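Local coordinates for protein cellobiose 2-epimerase (Caldibacillus thermoamylovorans, PDB 5ZHB) that catalyses the epimerisation of cellobiose at C2 of its reducing-end glucose, giving 4-O-beta-D-glucopyranosyl-D-mannose, at residues Y37-H42 with M343-E348; L94-D99 with R108-A113; T185-L190 with D214-K219. All blocks are in the same frame, centred on the assembly; numbering follows the deposited sequence. Where two conformers were deposited one is given.

Contact 1. Residues Y37-H42 with M343-E348; sequences YDLHVH and MIDSRE
Arg347 engages Tyr37 at the backbone carbonyl and at the ring. Both terminal guanidinium nitrogens converge on Tyr37 O, NH1 at 2.8 Å and NH2 at 3.0 Å, with the oxygen lying close to the guanidinium plane. The same NH2 sits over one face of the Tyr37 ring, offset toward the rim, and Arg347 CZ lies 4.8 Å from the ring centroid, a cation-pi contact. Leu39 lies against a face of the guanidinium with CG 3.6 Å from Arg347 NH1, while its CD1 reaches Glu348 O at 3.6 Å.

What aims the arginine is Asp345. A bend at chi3 (-73°) sets NE toward the Asp345 carboxylate, which the guanidinium then grips side-on in a salt bridge, NH2 to OD2 at 2.6 Å and NE to OD1 at 3.1 Å. Asp345 OD1 also takes the backbone N of Arg347, from above the carboxylate plane. Tyr353 packs on both Asp345 and Arg347, and Pro362 and Lys364 touch Tyr37. Asp345 and Arg347 form an Asx turn reinforced by a salt bridge, and the arginine ties the turn between strands 34-35 and 41-42 to the loop after helix 326-343, at the surface of the (alpha/alpha)6 barrel expected of this family.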
# COMPACT_ATOMS: atom_id res chain seq x y z
N TYR A 37 16.23 -10.12 -9.75
CA TYR A 37 15.89 -9.79 -11.12
C TYR A 37 16.08 -11.01 -12.04
O TYR A 37 15.33 -11.18 -12.99
CB TYR A 37 16.81 -8.69 -11.65
CG TYR A 37 16.54 -8.39 -13.11
CD1 TYR A 37 15.35 -7.79 -13.49
CD2 TYR A 37 17.42 -8.77 -14.12
CE1 TYR A 37 15.07 -7.49 -14.81
CE2 TYR A 37 17.14 -8.52 -15.45
CZ TYR A 37 15.97 -7.87 -15.80
OH TYR A 37 15.67 -7.59 -17.10
N ASP A 38 17.10 -11.83 -11.75
CA ASP A 38 17.41 -12.97 -12.62
C ASP A 38 16.62 -14.21 -12.19
O ASP A 38 16.92 -15.31 -12.67
CB ASP A 38 18.91 -13.17 -12.68
CG ASP A 38 19.58 -13.47 -11.35
OD1 ASP A 38 18.85 -13.78 -10.39
OD2 ASP A 38 20.83 -13.40 -11.30
N LEU A 39 15.63 -14.06 -11.30
CA LEU A 39 14.68 -15.11 -10.95
C LEU A 39 15.28 -16.21 -10.08
O LEU A 39 14.60 -17.21 -9.84
CB LEU A 39 13.95 -15.69 -12.17
CG LEU A 39 13.26 -14.67 -13.08
CD1 LEU A 39 12.61 -15.41 -14.23
CD2 LEU A 39 12.24 -13.80 -12.31
N HIS A 40 16.48 -16.01 -9.50
CA HIS A 40 16.89 -16.84 -8.36
C HIS A 40 16.04 -16.57 -7.12
O HIS A 40 15.84 -15.42 -6.72
CB HIS A 40 18.36 -16.67 -7.99
CG HIS A 40 19.27 -17.20 -9.04
ND1 HIS A 40 20.08 -16.40 -9.82
CD2 HIS A 40 19.51 -18.48 -9.41
CE1 HIS A 40 20.74 -17.18 -10.66
NE2 HIS A 40 20.41 -18.42 -10.43
N VAL A 41 15.55 -17.65 -6.50
CA VAL A 41 14.80 -17.59 -5.26
C VAL A 41 15.76 -17.81 -4.10
O VAL A 41 16.40 -18.87 -4.03
CB VAL A 41 13.70 -18.66 -5.25
CG1 VAL A 41 12.96 -18.65 -3.93
CG2 VAL A 41 12.75 -18.57 -6.44
N HIS A 42 15.91 -16.81 -3.22
CA HIS A 42 16.78 -16.91 -2.05
C HIS A 42 15.96 -17.38 -0.85
O HIS A 42 15.32 -16.57 -0.16
CB HIS A 42 17.47 -15.58 -1.76
CG HIS A 42 18.30 -15.09 -2.88
ND1 HIS A 42 19.68 -15.11 -2.82
CD2 HIS A 42 17.99 -14.64 -4.10
CE1 HIS A 42 20.17 -14.65 -3.96
NE2 HIS A 42 19.16 -14.34 -4.75
N MET A 343 5.80 -3.81 -18.56
CA MET A 343 5.94 -4.00 -17.12
C MET A 343 5.70 -5.45 -16.71
O MET A 343 6.28 -5.91 -15.73
CB MET A 343 4.94 -3.13 -16.35
CG MET A 343 5.18 -2.98 -14.82
SD MET A 343 6.67 -2.08 -14.33
CE MET A 343 6.15 -0.46 -14.93
N ILE A 344 4.81 -6.17 -17.42
CA ILE A 344 4.51 -7.55 -17.05
C ILE A 344 5.59 -8.43 -17.68
O ILE A 344 5.78 -8.38 -18.88
CB ILE A 344 3.10 -7.99 -17.47
CG1 ILE A 344 2.02 -7.10 -16.84
CG2 ILE A 344 2.87 -9.47 -17.12
CD1 ILE A 344 0.58 -7.57 -17.06
N ASP A 345 6.28 -9.23 -16.87
CA ASP A 345 7.44 -10.01 -17.29
C ASP A 345 6.92 -11.20 -18.09
O ASP A 345 6.01 -11.85 -17.64
CB ASP A 345 8.18 -10.50 -16.06
CG ASP A 345 9.56 -11.09 -16.28
OD1 ASP A 345 9.90 -11.37 -17.45
OD2 ASP A 345 10.32 -11.12 -15.31
N SER A 346 7.49 -11.48 -19.26
CA SER A 346 7.04 -12.66 -19.98
C SER A 346 8.00 -13.83 -19.79
O SER A 346 7.78 -14.91 -20.35
CB SER A 346 6.79 -12.34 -21.42
OG SER A 346 8.00 -11.93 -22.01
N ARG A 347 8.98 -13.70 -18.90
CA ARG A 347 9.84 -14.84 -18.61
C ARG A 347 9.04 -15.88 -17.85
O ARG A 347 8.16 -15.55 -17.07
CB ARG A 347 11.06 -14.49 -17.76
CG ARG A 347 12.01 -13.62 -18.55
CD ARG A 347 13.16 -13.27 -17.66
NE ARG A 347 12.72 -12.30 -16.65
CZ ARG A 347 13.42 -11.86 -15.62
NH1 ARG A 347 14.66 -12.31 -15.42
NH2 ARG A 347 12.89 -10.97 -14.79
N GLU A 348 9.36 -17.16 -18.10
CA GLU A 348 8.86 -18.23 -17.27
C GLU A 348 9.55 -18.09 -15.91
O GLU A 348 10.79 -18.07 -15.82
CB GLU A 348 9.27 -19.57 -17.86
CG GLU A 348 8.53 -20.74 -17.25
CD GLU A 348 8.98 -22.06 -17.87
OE1 GLU A 348 9.72 -22.11 -18.87
OE2 GLU A 348 8.60 -23.05 -17.26

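Contact 2. Residues L94-D99 with R108-A113; sequences LYWMVD and RKHVYA
Trp96 and Arg108 meet at a classic beta bulge, where Trp96 and Met97 both face Asp106, beside the point at which strand 106-110 gives way to helix 111-128. The backbones are joined here by one weak hydrogen bond, from Trp96 N to Arg108 O at 3.3 Å, and side chains add much of the rest.

Trp96 makes the largest share of the contact. Its CG is anti to the backbone N (chi1 -169°), on the side of segment 108-113; the side chain lies beside that of His110, pointing the same way, and the six-membered ring brings CZ3 to 3.6 Å from His110 CB. The two rings are inclined at 35°, an oblique pairing. Further round the benzo ring, CE3 approaches Ala113 CB at 4.0 Å, and CH2 meets Tyr112 CD2 at 4.1 Å, edge against edge. Near the pyrrole part, Arg108 NH2 is 4.1 Å from Trp96 CD1, a long and at most weak cation-pi attraction; the guanidinium's strong partners are Asp106 and Glu159.

Tyr95 and Lys109, whose CB atoms turn away from the partner segment, lie side by side, with Lys109 CE 3.9 Å from Tyr95 CD1 and NZ sent onward to Asp88. Leu94 CD1 packs on Ala113 O at 3.6 Å. Trp371 also meets the indole, and Ile50 of helix 49-66 touches it.

His110 has a second role: its ND1 accepts from Tyr112 N, nearly in the plane of the imidazole. The site is thus a strand-to-helix junction in the expected (alpha/alpha)6 barrel, with a histidine N-cap whose side chain closes the first turn.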
# COMPACT_ATOMS: atom_id res chain seq x y z
N LEU A 94 4.50 -5.54 15.48
CA LEU A 94 5.14 -6.30 14.42
C LEU A 94 6.57 -5.84 14.26
O LEU A 94 6.81 -4.64 14.20
CB LEU A 94 4.40 -6.13 13.09
CG LEU A 94 2.90 -6.40 13.08
CD1 LEU A 94 2.36 -6.21 11.67
CD2 LEU A 94 2.58 -7.79 13.60
N TYR A 95 7.50 -6.80 14.24
CA TYR A 95 8.87 -6.56 13.84
C TYR A 95 8.95 -6.00 12.42
O TYR A 95 8.14 -6.36 11.57
CB TYR A 95 9.58 -7.92 13.92
CG TYR A 95 9.83 -8.43 15.33
CD1 TYR A 95 10.34 -7.60 16.33
CD2 TYR A 95 9.56 -9.76 15.66
CE1 TYR A 95 10.59 -8.08 17.61
CE2 TYR A 95 9.81 -10.25 16.93
CZ TYR A 95 10.36 -9.42 17.90
OH TYR A 95 10.55 -9.91 19.16
N TRP A 96 10.01 -5.23 12.15
CA TRP A 96 10.29 -4.74 10.82
C TRP A 96 10.78 -5.84 9.87
O TRP A 96 10.38 -5.90 8.70
CB TRP A 96 11.32 -3.63 10.92
CG TRP A 96 11.55 -2.83 9.66
CD1 TRP A 96 12.67 -2.80 8.89
CD2 TRP A 96 10.63 -1.88 9.08
NE1 TRP A 96 12.51 -1.90 7.87
CE2 TRP A 96 11.27 -1.32 7.96
CE3 TRP A 96 9.33 -1.46 9.39
CZ2 TRP A 96 10.66 -0.35 7.16
CZ3 TRP A 96 8.72 -0.52 8.58
CH2 TRP A 96 9.39 0.04 7.50
N MET A 97 11.68 -6.69 10.38
CA MET A 97 12.17 -7.84 9.63
C MET A 97 12.36 -9.03 10.57
O MET A 97 12.67 -8.86 11.75
CB MET A 97 13.54 -7.58 8.97
CG MET A 97 13.58 -6.55 7.84
SD MET A 97 12.94 -7.10 6.24
CE MET A 97 13.85 -8.63 5.96
N VAL A 98 12.20 -10.23 10.00
CA VAL A 98 12.65 -11.47 10.62
C VAL A 98 13.53 -12.21 9.61
O VAL A 98 13.51 -11.92 8.43
CB VAL A 98 11.48 -12.33 11.13
CG1 VAL A 98 10.72 -11.63 12.25
CG2 VAL A 98 10.54 -12.75 10.01
N ASP A 99 14.33 -13.17 10.10
CA ASP A 99 15.18 -13.97 9.24
C ASP A 99 14.30 -15.06 8.65
O ASP A 99 13.13 -15.16 8.99
CB ASP A 99 16.41 -14.48 9.98
CG ASP A 99 16.14 -15.49 11.09
OD1 ASP A 99 15.01 -16.01 11.16
OD2 ASP A 99 17.06 -15.73 11.90
N ARG A 108 13.01 -3.22 15.20
CA ARG A 108 12.37 -1.92 15.32
C ARG A 108 10.85 -2.02 15.12
O ARG A 108 10.33 -2.90 14.43
CB ARG A 108 13.00 -0.94 14.34
CG ARG A 108 14.38 -0.51 14.80
CD ARG A 108 14.99 0.48 13.85
NE ARG A 108 14.95 -0.08 12.49
CZ ARG A 108 15.39 0.56 11.41
NH1 ARG A 108 15.91 1.76 11.53
NH2 ARG A 108 15.34 -0.05 10.24
N LYS A 109 10.14 -1.08 15.72
CA LYS A 109 8.69 -1.04 15.69
C LYS A 109 8.28 0.27 15.01
O LYS A 109 8.52 1.35 15.55
CB LYS A 109 8.21 -1.03 17.14
CG LYS A 109 8.51 -2.29 17.93
CD LYS A 109 7.81 -3.57 17.50
CE LYS A 109 8.40 -4.78 18.20
NZ LYS A 109 8.11 -4.83 19.65
N HIS A 110 7.72 0.15 13.81
CA HIS A 110 7.39 1.33 13.03
C HIS A 110 5.86 1.38 12.93
O HIS A 110 5.22 0.35 12.69
CB HIS A 110 8.10 1.24 11.68
CG HIS A 110 8.18 2.57 11.01
ND1 HIS A 110 7.03 3.28 10.67
CD2 HIS A 110 9.22 3.35 10.71
CE1 HIS A 110 7.38 4.44 10.13
NE2 HIS A 110 8.71 4.51 10.14
N VAL A 111 5.29 2.58 13.10
CA VAL A 111 3.84 2.80 12.99
C VAL A 111 3.34 2.31 11.62
O VAL A 111 2.28 1.72 11.53
CB VAL A 111 3.51 4.28 13.25
CG1 VAL A 111 2.06 4.60 12.91
CG2 VAL A 111 3.79 4.70 14.68
N TYR A 112 4.13 2.51 10.56
CA TYR A 112 3.77 2.10 9.21
C TYR A 112 3.53 0.60 9.17
O TYR A 112 2.56 0.14 8.57
CB TYR A 112 4.90 2.51 8.27
CG TYR A 112 4.79 2.16 6.79
CD1 TYR A 112 3.60 2.34 6.08
CD2 TYR A 112 5.91 1.76 6.09
CE1 TYR A 112 3.54 2.07 4.73
CE2 TYR A 112 5.86 1.48 4.74
CZ TYR A 112 4.67 1.63 4.06
OH TYR A 112 4.64 1.37 2.72
N ALA A 113 4.42 -0.15 9.82
CA ALA A 113 4.25 -1.59 9.85
C ALA A 113 3.02 -1.99 10.66
O ALA A 113 2.31 -2.91 10.26
CB ALA A 113 5.55 -2.23 10.33

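Contact 3. Residues T185-L190 with D214-K219; sequences THLHVL and DLFYEK
Helices 183-199 and 203-220 run roughly antiparallel where residues 185-190 face 214-219, their short axes inclined at 149° and approaching to 11.2 Å. Consecutive in the chain, they form a helical hairpin, the repeating element of the (alpha/alpha)6 barrel expected of the GlcNAc 2-epimerase family. The separation is wide, and the nearest CA atoms, those of His186 and Phe216, are still 8.3 Å apart. The second helix widens into a pi-type turn at 216-219.

One aromatic side chain spans much of the gap. Phe216 points its ring at the backbone of the opposite helix and meets it with its edge: CZ comes to 3.6 Å from Leu187 CA, and CE2 lies 3.9 Å from the carbonyl carbon of His186. These backbone atoms lie near the plane of the ring, so the phenyl enters as a blade against the helix. The chi1 of Phe216, -93°, is away from the staggered positions and sets CG on the side of helix 183-199.

Aliphatic groups flank this edge. Leu187 CB is 3.8 Å from Phe216 CZ, and His186 CB is 4.0 Å from Phe216 CE2. One turn further along, Leu190 crosses the phenyl obliquely and brings CD2 to 4.2 Å from Phe216 CD2. Beside Phe216, Leu215 CD1 meets the imidazole carbon CD2 of His186 at 4.3 Å. In that buried ring ND1 donates to Thr182 O and NE2 accepts from Tyr156 N, consistent with the proton on ND1.

Trp236, from a loop, packs on both His186 and Leu215, the histidine ring meeting it edge-to-face. Leu212 and Ile209 extend the apolar seam along helix 203-220, helix 245-262 touches Leu187 and Leu190, and helix 111-128 packs on Thr185 and Val189.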
# COMPACT_ATOMS: atom_id res chain seq x y z
N THR A 185 3.07 7.54 6.17
CA THR A 185 2.57 6.85 7.35
C THR A 185 1.09 7.17 7.58
O THR A 185 0.30 6.27 7.83
CB THR A 185 3.41 7.21 8.59
OG1 THR A 185 4.72 6.70 8.36
CG2 THR A 185 2.86 6.58 9.85
N HIS A 186 0.71 8.45 7.43
CA HIS A 186 -0.67 8.86 7.59
C HIS A 186 -1.58 8.17 6.58
O HIS A 186 -2.71 7.77 6.91
CB HIS A 186 -0.72 10.40 7.56
CG HIS A 186 -0.19 10.97 8.84
ND1 HIS A 186 1.16 11.14 9.07
CD2 HIS A 186 -0.83 11.37 9.98
CE1 HIS A 186 1.33 11.63 10.31
NE2 HIS A 186 0.14 11.78 10.89
N LEU A 187 -1.10 7.99 5.34
CA LEU A 187 -1.94 7.37 4.31
C LEU A 187 -2.30 5.95 4.72
O LEU A 187 -3.47 5.53 4.63
CB LEU A 187 -1.22 7.42 2.96
CG LEU A 187 -1.95 6.77 1.76
CD1 LEU A 187 -3.32 7.36 1.58
CD2 LEU A 187 -1.16 6.90 0.49
N HIS A 188 -1.27 5.17 5.12
CA HIS A 188 -1.47 3.76 5.43
C HIS A 188 -2.18 3.57 6.78
O HIS A 188 -2.88 2.58 6.95
CB HIS A 188 -0.19 2.94 5.17
CG HIS A 188 0.13 3.00 3.72
ND1 HIS A 188 -0.63 2.34 2.77
CD2 HIS A 188 1.00 3.75 3.03
CE1 HIS A 188 -0.15 2.64 1.57
NE2 HIS A 188 0.81 3.49 1.70
N VAL A 189 -2.06 4.53 7.70
CA VAL A 189 -2.91 4.48 8.87
C VAL A 189 -4.37 4.63 8.42
O VAL A 189 -5.23 3.88 8.85
CB VAL A 189 -2.52 5.49 9.96
CG1 VAL A 189 -3.55 5.55 11.09
CG2 VAL A 189 -1.13 5.16 10.50
N LEU A 190 -4.65 5.63 7.57
CA LEU A 190 -6.02 5.83 7.08
C LEU A 190 -6.54 4.58 6.35
O LEU A 190 -7.66 4.13 6.57
CB LEU A 190 -6.02 7.07 6.20
CG LEU A 190 -7.36 7.42 5.53
CD1 LEU A 190 -8.47 7.69 6.53
CD2 LEU A 190 -7.12 8.64 4.70
N ASP A 214 -9.12 15.09 7.63
CA ASP A 214 -8.95 16.52 7.79
C ASP A 214 -7.48 16.92 7.75
O ASP A 214 -7.12 17.92 7.12
CB ASP A 214 -9.73 16.99 9.01
CG ASP A 214 -10.02 18.48 8.95
OD1 ASP A 214 -10.74 18.89 8.01
OD2 ASP A 214 -9.41 19.20 9.74
N LEU A 215 -6.60 16.09 8.36
CA LEU A 215 -5.17 16.30 8.23
C LEU A 215 -4.75 16.25 6.76
O LEU A 215 -3.94 17.06 6.31
CB LEU A 215 -4.41 15.26 9.05
CG LEU A 215 -4.43 15.39 10.58
CD1 LEU A 215 -3.86 14.15 11.22
CD2 LEU A 215 -3.63 16.58 11.00
N PHE A 216 -5.26 15.28 6.00
CA PHE A 216 -4.96 15.25 4.58
C PHE A 216 -5.41 16.54 3.91
O PHE A 216 -4.63 17.16 3.18
CB PHE A 216 -5.56 14.04 3.85
CG PHE A 216 -4.56 12.89 3.81
CD1 PHE A 216 -3.55 12.88 2.85
CD2 PHE A 216 -4.57 11.92 4.80
CE1 PHE A 216 -2.60 11.86 2.84
CE2 PHE A 216 -3.62 10.90 4.78
CZ PHE A 216 -2.64 10.88 3.82
N TYR A 217 -6.65 16.93 4.19
CA TYR A 217 -7.24 18.10 3.52
C TYR A 217 -6.48 19.38 3.88
O TYR A 217 -6.02 20.08 2.97
CB TYR A 217 -8.73 18.23 3.83
CG TYR A 217 -9.28 19.47 3.13
CD1 TYR A 217 -9.58 19.46 1.77
CD2 TYR A 217 -9.45 20.66 3.83
CE1 TYR A 217 -10.03 20.59 1.11
CE2 TYR A 217 -9.92 21.80 3.18
CZ TYR A 217 -10.21 21.76 1.83
OH TYR A 217 -10.68 22.87 1.21
N GLU A 218 -6.28 19.63 5.18
CA GLU A 218 -5.68 20.86 5.70
C GLU A 218 -4.16 20.91 5.61
O GLU A 218 -3.60 21.95 5.28
CB GLU A 218 -5.96 21.06 7.19
CG GLU A 218 -7.39 21.46 7.51
CD GLU A 218 -7.50 22.05 8.92
OE1 GLU A 218 -6.48 22.20 9.66
OE2 GLU A 218 -8.67 22.33 9.26
N LYS A 219 -3.47 19.81 5.96
CA LYS A 219 -2.01 19.84 6.06
C LYS A 219 -1.31 19.26 4.83
O LYS A 219 -0.32 19.83 4.36
CB LYS A 219 -1.65 19.07 7.34
CG LYS A 219 -2.41 19.46 8.63
CD LYS A 219 -2.15 20.90 9.05
CE LYS A 219 -2.91 21.31 10.29
NZ LYS A 219 -2.39 22.59 10.76

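Overall arrangement
From surface to core, these three contacts change in chemistry. Contact 1 lies at the surface, its centre about 22 Å from the centre of the chain, and joins loops far apart in sequence through two hydrogen bonds to a carbonyl, a cation-pi contact and leucine packing. Contact 3, fully buried, joins neighbouring helices by van der Waals packing, without hydrogen bonds between the segments. Contact 2 is intermediate: partly buried, local in sequence and dominated by an indole, with charged groups paired beyond it. Contacts 2 and 3 touch directly, Tyr112 CE1 lying 3.5 Å from His188 CD2, so helices 111-128 and 183-199 link them. Contact 1 touches neither and lies across the chain's centre from contact 3.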